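Local coordinates for protein 2-hydroxyisocaproyl-CoA dehydratase activator (Clostridium difficile, PDB 4EHU) that transfers one electron, coupled to ATP hydrolysis, from the [4Fe-4S] cluster of its homodimer to (R)-2-hydroxyisocaproyl-CoA dehydratase, activating it for leucine fermentation, at residues Cys125-Thr129 and Gly130-Asp134; Ile160-Cys164 and Thr165-Glu169; Phe253-Ala256 and Lys257-Gln260. All coordinates share one frame; numbering follows the deposited sequence.

Contact 1 of 3, residues Cys125-Thr129 and Gly130-Asp134. With ANP (phosphoaminophosphonic acid-adenylate ester), chain D; SF4 (iron/sulfur cluster), chain C.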
loop_
_atom_site.group_PDB
_atom_site.type_symbol
_atom_site.label_atom_id
_atom_site.label_comp_id
_atom_site.label_asym_id
_atom_site.label_seq_id
_atom_site.Cartn_x
_atom_site.Cartn_y
_atom_site.Cartn_z
ATOM N N CYS A 125 3.076 -2.583 -4.613
ATOM C CA CYS A 125 2.661 -2.375 -3.222
ATOM C C CYS A 125 3.808 -1.766 -2.437
ATOM O O CYS A 125 4.940 -2.258 -2.519
ATOM C CB CYS A 125 2.293 -3.735 -2.607
ATOM S SG CYS A 125 2.030 -3.759 -0.823
ATOM N N ALA A 126 3.559 -0.698 -1.690
ATOM C CA ALA A 126 4.648 -0.055 -0.948
ATOM C C ALA A 126 5.185 -0.925 0.201
ATOM O O ALA A 126 6.342 -0.745 0.648
ATOM C CB ALA A 126 4.205 1.279 -0.417
ATOM N N ALA A 127 4.360 -1.851 0.703
ATOM C CA ALA A 127 4.809 -2.669 1.825
ATOM C C ALA A 127 5.973 -3.526 1.337
ATOM O O ALA A 127 6.027 -3.907 0.160
ATOM C CB ALA A 127 3.656 -3.558 2.322
ATOM N N GLY A 128 6.868 -3.876 2.244
ATOM C CA GLY A 128 7.969 -4.763 1.896
ATOM C C GLY A 128 8.973 -4.113 0.973
ATOM O O GLY A 128 9.699 -4.804 0.270
ATOM N N THR A 129 9.045 -2.787 1.029
ATOM C CA THR A 129 10.045 -2.038 0.290
ATOM C C THR A 129 10.621 -0.910 1.123
ATOM O O THR A 129 10.165 -0.618 2.227
ATOM C CB THR A 129 9.462 -1.400 -1.021
ATOM O OG1 THR A 129 8.688 -0.240 -0.696
ATOM C CG2 THR A 129 8.601 -2.373 -1.775
ATOM N N GLY A 130 11.642 -0.262 0.583
ATOM C CA GLY A 130 12.195 0.912 1.216
ATOM C C GLY A 130 11.168 2.001 1.499
ATOM O O GLY A 130 11.323 2.760 2.442
ATOM N N ARG A 131 10.135 2.087 0.669
ATOM C CA ARG A 131 9.101 3.091 0.869
ATOM C C ARG A 131 8.429 2.896 2.222
ATOM O O ARG A 131 8.155 3.857 2.928
ATOM C CB ARG A 131 8.046 2.990 -0.224
ATOM C CG ARG A 131 7.032 4.109 -0.164
ATOM C CD ARG A 131 7.732 5.458 -0.204
ATOM N NE ARG A 131 6.773 6.543 -0.307
ATOM C CZ ARG A 131 6.366 7.070 -1.457
ATOM N NH1 ARG A 131 6.845 6.628 -2.610
ATOM N NH2 ARG A 131 5.478 8.041 -1.447
ATOM N N PHE A 132 8.141 1.646 2.562
ATOM C CA PHE A 132 7.521 1.321 3.851
ATOM C C PHE A 132 8.426 1.843 4.981
ATOM O O PHE A 132 7.963 2.487 5.915
ATOM C CB PHE A 132 7.307 -0.201 3.946
ATOM C CG PHE A 132 6.701 -0.694 5.259
ATOM C CD1 PHE A 132 5.334 -0.899 5.358
ATOM C CD2 PHE A 132 7.511 -1.028 6.346
ATOM C CE1 PHE A 132 4.764 -1.394 6.529
ATOM C CE2 PHE A 132 6.954 -1.517 7.513
ATOM C CZ PHE A 132 5.575 -1.702 7.614
ATOM N N LEU A 133 9.717 1.577 4.877
ATOM C CA LEU A 133 10.655 1.991 5.924
ATOM C C LEU A 133 10.770 3.504 5.960
ATOM O O LEU A 133 10.845 4.086 7.025
ATOM C CB LEU A 133 12.028 1.350 5.689
ATOM C CG LEU A 133 11.960 -0.171 5.846
ATOM C CD1 LEU A 133 13.202 -0.855 5.231
ATOM C CD2 LEU A 133 11.853 -0.551 7.329
ATOM N N ASP A 134 10.776 4.150 4.796
ATOM C CA ASP A 134 10.929 5.595 4.766
ATOM C C ASP A 134 9.705 6.231 5.427
ATOM O O ASP A 134 9.824 7.187 6.198
ATOM C CB ASP A 134 11.099 6.102 3.323
ATOM C CG ASP A 134 12.355 5.546 2.640
ATOM O OD1 ASP A 134 13.265 5.046 3.336
ATOM O OD2 ASP A 134 12.423 5.611 1.396
HETATM P PG ANP D . 14.024 0.527 -7.082
HETATM O O1G ANP D . 13.590 1.174 -8.392
HETATM O O2G ANP D . 15.129 -0.468 -7.332
HETATM O O3G ANP D . 12.894 -0.042 -6.316
HETATM P PB ANP D . 16.208 2.275 -5.919
HETATM O O1B ANP D . 16.392 3.757 -6.115
HETATM O O2B ANP D . 17.187 1.364 -6.663
HETATM N N3B ANP D . 14.542 1.897 -6.189
HETATM P PA ANP D . 17.811 1.732 -3.557
HETATM O O1A ANP D . 18.740 2.835 -3.925
HETATM O O2A ANP D . 18.187 0.282 -3.764
HETATM O O3A ANP D . 16.405 1.953 -4.334
HETATM O "O5'" ANP D . 17.295 1.861 -2.040
HETATM C "C5'" ANP D . 16.568 3.020 -1.620
HETATM C "C4'" ANP D . 16.351 2.942 -0.112
HETATM O "O4'" ANP D . 17.348 2.333 0.696
HETATM C "C3'" ANP D . 15.438 3.854 0.686
HETATM O "O3'" ANP D . 14.062 3.633 0.345
HETATM C "C2'" ANP D . 15.808 3.507 2.132
HETATM O "O2'" ANP D . 14.776 2.763 2.803
HETATM C "C1'" ANP D . 17.075 2.653 2.064
HETATM N N9 ANP D . 18.282 3.345 2.553
HETATM C C8 ANP D . 18.974 4.315 1.920
HETATM N N7 ANP D . 20.063 4.677 2.642
HETATM C C5 ANP D . 20.059 3.906 3.758
HETATM C C6 ANP D . 20.917 3.755 4.935
HETATM N N6 ANP D . 22.009 4.546 5.065
HETATM N N1 ANP D . 20.569 2.825 5.861
HETATM C C2 ANP D . 19.489 2.041 5.732
HETATM N N3 ANP D . 18.655 2.132 4.685
HETATM C C4 ANP D . 18.895 3.022 3.690
HETATM FE FE1 SF4 C . -1.289 -0.957 1.411
HETATM FE FE2 SF4 C . -0.437 0.020 -0.889
HETATM FE FE3 SF4 C . -2.484 -1.771 -0.737
HETATM FE FE4 SF4 C . 0.201 -2.457 -0.306
HETATM S S1 SF4 C . -0.795 -1.736 -2.147
HETATM S S2 SF4 C . -1.563 -3.023 0.878
HETATM S S3 SF4 C . 0.860 -0.646 0.826
HETATM S S4 SF4 C . -2.484 0.300 -0.046
#
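Thr129 OG1 is used twice: it accepts from Arg131 N, with OG1 and N 3.1 Å apart and an N-H...O angle of 136°, and it donates to Ala126 O at 2.8 Å from OG1. The torsion behind this puts OG1 between the backbone N and the carbonyl carbon (chi1 77°), where it faces the first turn of the helix and still meets Ala126 O, tilted 31° from that carbonyl's plane. Thr129 is thus the N-cap of helix 130-140, and its own carbonyl oxygen receives two weak bonds, from Phe132 N and Leu133 N. Ahead of the cap, Ala126 to Thr129 form a type II beta turn in which Gly128 has a positive phi. Phe132 points back at this turn: its CB lies 3.5 Å from Ala126 O, and its ring passes Ala127 obliquely, CD1 being 4.0 Å from Ala127 CA. Arg131 touches Ala126 CB with its CG and then leads away; its NH2, in the conformer described, is hydrogen-bonded to Ser170 OG of the second subunit. The turn and the helix start span the two sites of this actin-fold ATPase. At the loop end, Cys125 SG binds iron FE4 of the [4Fe-4S] cluster at 2.3 Å and accepts a weak bond from Ala127 N. One turn after Gly130, the Asp134 carboxylate takes both ribose hydroxyls of the ATP analogue, OD1 from O2' and OD2 from O3', each pair 2.8 Å apart. Gly130 CA lies 3.4 Å from the same O3', the backbone close against the ribose.

Contact 2 of 3, residues Ile160-Cys164 and Thr165-Glu169; sequences ISSTC and TVFAE. With SF4 (iron/sulfur cluster), chain C.
Cys164 turns SG opposite its backbone N (chi1 169°), while Phe167 carries its ring opposite its carbonyl carbon (chi1 -66°); together these torsions bring sulfur and ring to the same side of the helix start. The SG lies 4.6 Å from the centroid of the Phe167 ring, an oblique sulfur-aromatic contact, and the closest carbons are Cys164 CB and Phe167 CD2 at 3.8 Å. The same sulfur binds iron FE1 of the [4Fe-4S] cluster at 2.3 Å. It also accepts a weak but nearly straight bond from Phe167 N, with an N-H...S angle of 168°. Cys164 is therefore the N-cap of helix 165-177, and the cluster ligand sits at the amino end of that helix, whose dipole and N-H groups would probably stabilise the negative charge of the thiolate. The first i to i+4 backbone bond is short: Ala168 N donates to Cys164 O at 2.8 Å. Thr165 follows the cap directly and brings its OG1 to 3.3 Å from sulfide S3, while its backbone N is buried without a partner. Val166 CB packs against Cys164 SG from the next position. Upstream, the loop folds over the helix. Ser162 OG comes within 3.3 Å of Phe167 CB and is hydrogen-bonded to Glu171 one turn further along, and Ile160 CG2 meets Ala168 CB at 3.9 Å. Lys124 of the second subunit packs against Cys164, and Val166 of that subunit against Thr165, where the two chains share the cluster.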
loop_
_atom_site.group_PDB
_atom_site.type_symbol
_atom_site.label_atom_id
_atom_site.label_comp_id
_atom_site.label_asym_id
_atom_site.label_seq_id
_atom_site.Cartn_x
_atom_site.Cartn_y
_atom_site.Cartn_z
ATOM N N ILE A 160 2.818 -5.993 14.717
ATOM C CA ILE A 160 2.111 -5.204 13.708
ATOM C C ILE A 160 1.287 -6.208 12.931
ATOM O O ILE A 160 1.844 -7.093 12.285
ATOM C CB ILE A 160 3.059 -4.477 12.754
ATOM C CG1 ILE A 160 3.958 -3.504 13.534
ATOM C CG2 ILE A 160 2.274 -3.735 11.672
ATOM C CD1 ILE A 160 4.897 -2.721 12.653
ATOM N N SER A 161 -0.028 -6.074 13.035
ATOM C CA SER A 161 -0.964 -7.031 12.483
ATOM C C SER A 161 -1.090 -6.802 10.977
ATOM O O SER A 161 -1.112 -7.743 10.186
ATOM C CB SER A 161 -2.347 -6.835 13.108
ATOM O OG SER A 161 -3.261 -7.759 12.563
ATOM N N SER A 162 -1.154 -5.531 10.615
ATOM C CA SER A 162 -1.403 -5.124 9.231
ATOM C C SER A 162 -0.214 -5.396 8.347
ATOM O O SER A 162 0.931 -5.198 8.755
ATOM C CB SER A 162 -1.699 -3.622 9.175
ATOM O OG SER A 162 -2.859 -3.303 9.912
ATOM N N THR A 163 -0.471 -5.816 7.114
ATOM C CA THR A 163 0.599 -5.940 6.150
ATOM C C THR A 163 0.652 -4.701 5.234
ATOM O O THR A 163 1.667 -4.480 4.592
ATOM C CB THR A 163 0.422 -7.192 5.255
ATOM O OG1 THR A 163 -0.916 -7.241 4.755
ATOM C CG2 THR A 163 0.692 -8.455 6.049
ATOM N N CYS A 164 -0.416 -3.901 5.224
ATOM C CA CYS A 164 -0.483 -2.700 4.393
ATOM C C CYS A 164 0.300 -1.565 5.052
ATOM O O CYS A 164 0.210 -1.359 6.270
ATOM C CB CYS A 164 -1.947 -2.303 4.245
ATOM S SG CYS A 164 -2.262 -0.664 3.523
ATOM N N THR A 165 1.069 -0.827 4.260
ATOM C CA THR A 165 1.804 0.327 4.777
ATOM C C THR A 165 0.894 1.319 5.506
ATOM O O THR A 165 1.247 1.827 6.584
ATOM C CB THR A 165 2.504 1.084 3.630
ATOM O OG1 THR A 165 3.347 0.186 2.887
ATOM C CG2 THR A 165 3.321 2.250 4.169
ATOM N N VAL A 166 -0.262 1.604 4.924
ATOM C CA VAL A 166 -1.158 2.623 5.464
ATOM C C VAL A 166 -1.731 2.168 6.799
ATOM O O VAL A 166 -1.707 2.911 7.768
ATOM C CB VAL A 166 -2.300 2.944 4.485
ATOM C CG1 VAL A 166 -3.191 4.017 5.084
ATOM C CG2 VAL A 166 -1.682 3.398 3.156
ATOM N N PHE A 167 -2.258 0.949 6.842
ATOM C CA PHE A 167 -2.801 0.430 8.096
ATOM C C PHE A 167 -1.697 0.215 9.144
ATOM O O PHE A 167 -1.921 0.425 10.337
ATOM C CB PHE A 167 -3.579 -0.869 7.865
ATOM C CG PHE A 167 -4.823 -0.696 7.036
ATOM C CD1 PHE A 167 -5.637 0.422 7.197
ATOM C CD2 PHE A 167 -5.180 -1.646 6.098
ATOM C CE1 PHE A 167 -6.792 0.585 6.437
ATOM C CE2 PHE A 167 -6.339 -1.489 5.324
ATOM C CZ PHE A 167 -7.151 -0.373 5.498
ATOM N N ALA A 168 -0.509 -0.187 8.707
ATOM C CA ALA A 168 0.600 -0.416 9.637
ATOM C C ALA A 168 1.023 0.917 10.256
ATOM O O ALA A 168 1.383 0.977 11.429
ATOM C CB ALA A 168 1.783 -1.068 8.911
ATOM N N GLU A 169 0.985 1.985 9.464
ATOM C CA GLU A 169 1.330 3.305 9.993
ATOM C C GLU A 169 0.422 3.681 11.173
ATOM O O GLU A 169 0.884 4.219 12.181
ATOM C CB GLU A 169 1.210 4.367 8.901
ATOM C CG GLU A 169 1.270 5.779 9.435
ATOM C CD GLU A 169 1.435 6.822 8.344
ATOM O OE1 GLU A 169 1.249 6.486 7.161
ATOM O OE2 GLU A 169 1.758 7.984 8.670
HETATM FE FE1 SF4 C . -1.289 -0.957 1.411
HETATM FE FE2 SF4 C . -0.437 0.020 -0.889
HETATM FE FE3 SF4 C . -2.484 -1.771 -0.737
HETATM FE FE4 SF4 C . 0.201 -2.457 -0.306
HETATM S S1 SF4 C . -0.795 -1.736 -2.147
HETATM S S2 SF4 C . -1.563 -3.023 0.878
HETATM S S3 SF4 C . 0.860 -0.646 0.826
HETATM S S4 SF4 C . -2.484 0.300 -0.046
#

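Contact 3 of 3, residues Phe253-Ala256 and Lys257-Gln260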
loop_
_atom_site.group_PDB
_atom_site.type_symbol
_atom_site.label_atom_id
_atom_site.label_comp_id
_atom_site.label_asym_id
_atom_site.label_seq_id
_atom_site.Cartn_x
_atom_site.Cartn_y
_atom_site.Cartn_z
ATOM N N PHE A 253 32.549 -2.476 -19.363
ATOM C CA PHE A 253 33.857 -3.043 -19.616
ATOM C C PHE A 253 33.765 -4.106 -20.706
ATOM O O PHE A 253 34.613 -4.131 -21.601
ATOM C CB PHE A 253 34.440 -3.628 -18.322
ATOM C CG PHE A 253 35.728 -4.392 -18.518
ATOM C CD1 PHE A 253 36.937 -3.723 -18.696
ATOM C CD2 PHE A 253 35.730 -5.776 -18.499
ATOM C CE1 PHE A 253 38.113 -4.420 -18.857
ATOM C CE2 PHE A 253 36.908 -6.484 -18.663
ATOM C CZ PHE A 253 38.103 -5.803 -18.836
ATOM N N ASP A 254 32.739 -4.961 -20.665
ATOM C CA ASP A 254 32.572 -5.971 -21.711
ATOM C C ASP A 254 32.495 -5.295 -23.063
ATOM O O ASP A 254 33.090 -5.762 -24.027
ATOM C CB ASP A 254 31.285 -6.772 -21.551
ATOM C CG ASP A 254 31.317 -7.717 -20.369
ATOM O OD1 ASP A 254 32.394 -7.932 -19.777
ATOM O OD2 ASP A 254 30.242 -8.260 -20.050
ATOM N N GLU A 255 31.702 -4.227 -23.138
ATOM C CA GLU A 255 31.540 -3.476 -24.383
ATOM C C GLU A 255 32.870 -2.925 -24.859
ATOM O O GLU A 255 33.181 -2.976 -26.045
ATOM C CB GLU A 255 30.556 -2.324 -24.182
ATOM C CG GLU A 255 29.133 -2.769 -23.990
ATOM C CD GLU A 255 28.574 -3.438 -25.226
ATOM O OE1 GLU A 255 28.797 -2.929 -26.349
ATOM O OE2 GLU A 255 27.927 -4.486 -25.071
ATOM N N ALA A 256 33.651 -2.383 -23.937
ATOM C CA ALA A 256 34.946 -1.813 -24.276
ATOM C C ALA A 256 35.887 -2.891 -24.826
ATOM O O ALA A 256 36.571 -2.682 -25.828
ATOM C CB ALA A 256 35.545 -1.137 -23.055
ATOM N N LYS A 257 35.887 -4.061 -24.198
ATOM C CA LYS A 257 36.741 -5.159 -24.638
ATOM C C LYS A 257 36.281 -5.702 -25.982
ATOM O O LYS A 257 37.103 -6.119 -26.797
ATOM C CB LYS A 257 36.747 -6.288 -23.605
ATOM C CG LYS A 257 37.322 -5.875 -22.265
ATOM C CD LYS A 257 38.781 -5.434 -22.387
ATOM C CE LYS A 257 39.726 -6.613 -22.587
ATOM N NZ LYS A 257 41.158 -6.210 -22.420
ATOM N N GLU A 258 34.975 -5.703 -26.219
ATOM C CA GLU A 258 34.462 -6.138 -27.511
ATOM C C GLU A 258 34.968 -5.214 -28.618
ATOM O O GLU A 258 35.398 -5.672 -29.679
ATOM C CB GLU A 258 32.944 -6.136 -27.511
ATOM C CG GLU A 258 32.333 -6.707 -28.772
ATOM C CD GLU A 258 30.830 -6.802 -28.683
ATOM O OE1 GLU A 258 30.313 -6.906 -27.551
ATOM O OE2 GLU A 258 30.166 -6.764 -29.739
ATOM N N SER A 259 34.906 -3.910 -28.368
ATOM C CA SER A 259 35.434 -2.916 -29.320
ATOM C C SER A 259 36.934 -3.049 -29.600
ATOM O O SER A 259 37.390 -2.839 -30.735
ATOM C CB SER A 259 35.158 -1.508 -28.804
ATOM O OG SER A 259 33.772 -1.236 -28.815
ATOM N N GLN A 260 37.709 -3.355 -28.566
ATOM C CA GLN A 260 39.140 -3.522 -28.727
ATOM C C GLN A 260 39.441 -4.766 -29.560
ATOM O O GLN A 260 40.322 -4.755 -30.423
ATOM C CB GLN A 260 39.826 -3.589 -27.364
ATOM C CG GLN A 260 39.712 -2.286 -26.583
ATOM C CD GLN A 260 40.546 -2.277 -25.319
ATOM O OE1 GLN A 260 40.635 -3.279 -24.606
ATOM N NE2 GLN A 260 41.159 -1.135 -25.032
HETATM O O HOH W 1 31.211 -2.678 -28.109
#
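Residues Phe253 to Gln260 lie near the end of helix 243-261, the last helix of the chain, in regular alpha-helical form, with i to i+4 bonds from Lys257 N to Phe253 O, Glu258 N to Asp254 O, Ser259 N to Glu255 O and Gln260 N to Ala256 O. On one flank the aliphatic chain of Lys257 lies over a face of the Phe253 ring. Its CG stands 3.7 Å from the ring centroid, 18° off the normal, in a CH-pi contact, and CD continues toward the rim, 3.6 Å from Phe253 CZ. Bent at chi2 and chi3, the lysine chain lies along the ring, and both side chains point the same way. On another flank one water joins three groups: it donates to Glu255 O and to Glu255 OE1 and accepts from Ser259 OG, the last two each 3.0 Å away. Glu258 OE1 lies 4.2 Å from Glu255 OE2, a pairing of like charges that is probably mildly unfavourable, though Glu258 is exposed and solvent may screen it. Asp254 forms a salt bridge with Arg85 of helix 79-90, Ala256 and Gln260 pack against Lys58 of strand 57-63, and Met1 touches Phe253, Ala256 and Gln260.

In the fold
Contacts 1 and 2 belong to one site, their centres 11 Å apart, and each supplies a cysteine to the same [4Fe-4S] cluster, which the dimer shares. They meet directly at Thr165, whose OG1 lies 3.2 Å from Ala127 N and 3.4 Å from Phe132 CD1, while Ala127 CB comes to 3.2 Å from Thr163 O. Contact 1 also reaches the nucleotide, so the loop and the capped helix start together link the ATP pocket to the cluster, consistent with coupling of hydrolysis to electron transfer. Contact 3 lies on the other side of the chain's centre, its centre 38 Å from that of contact 1 and 48 Å from that of contact 2, away from both sites.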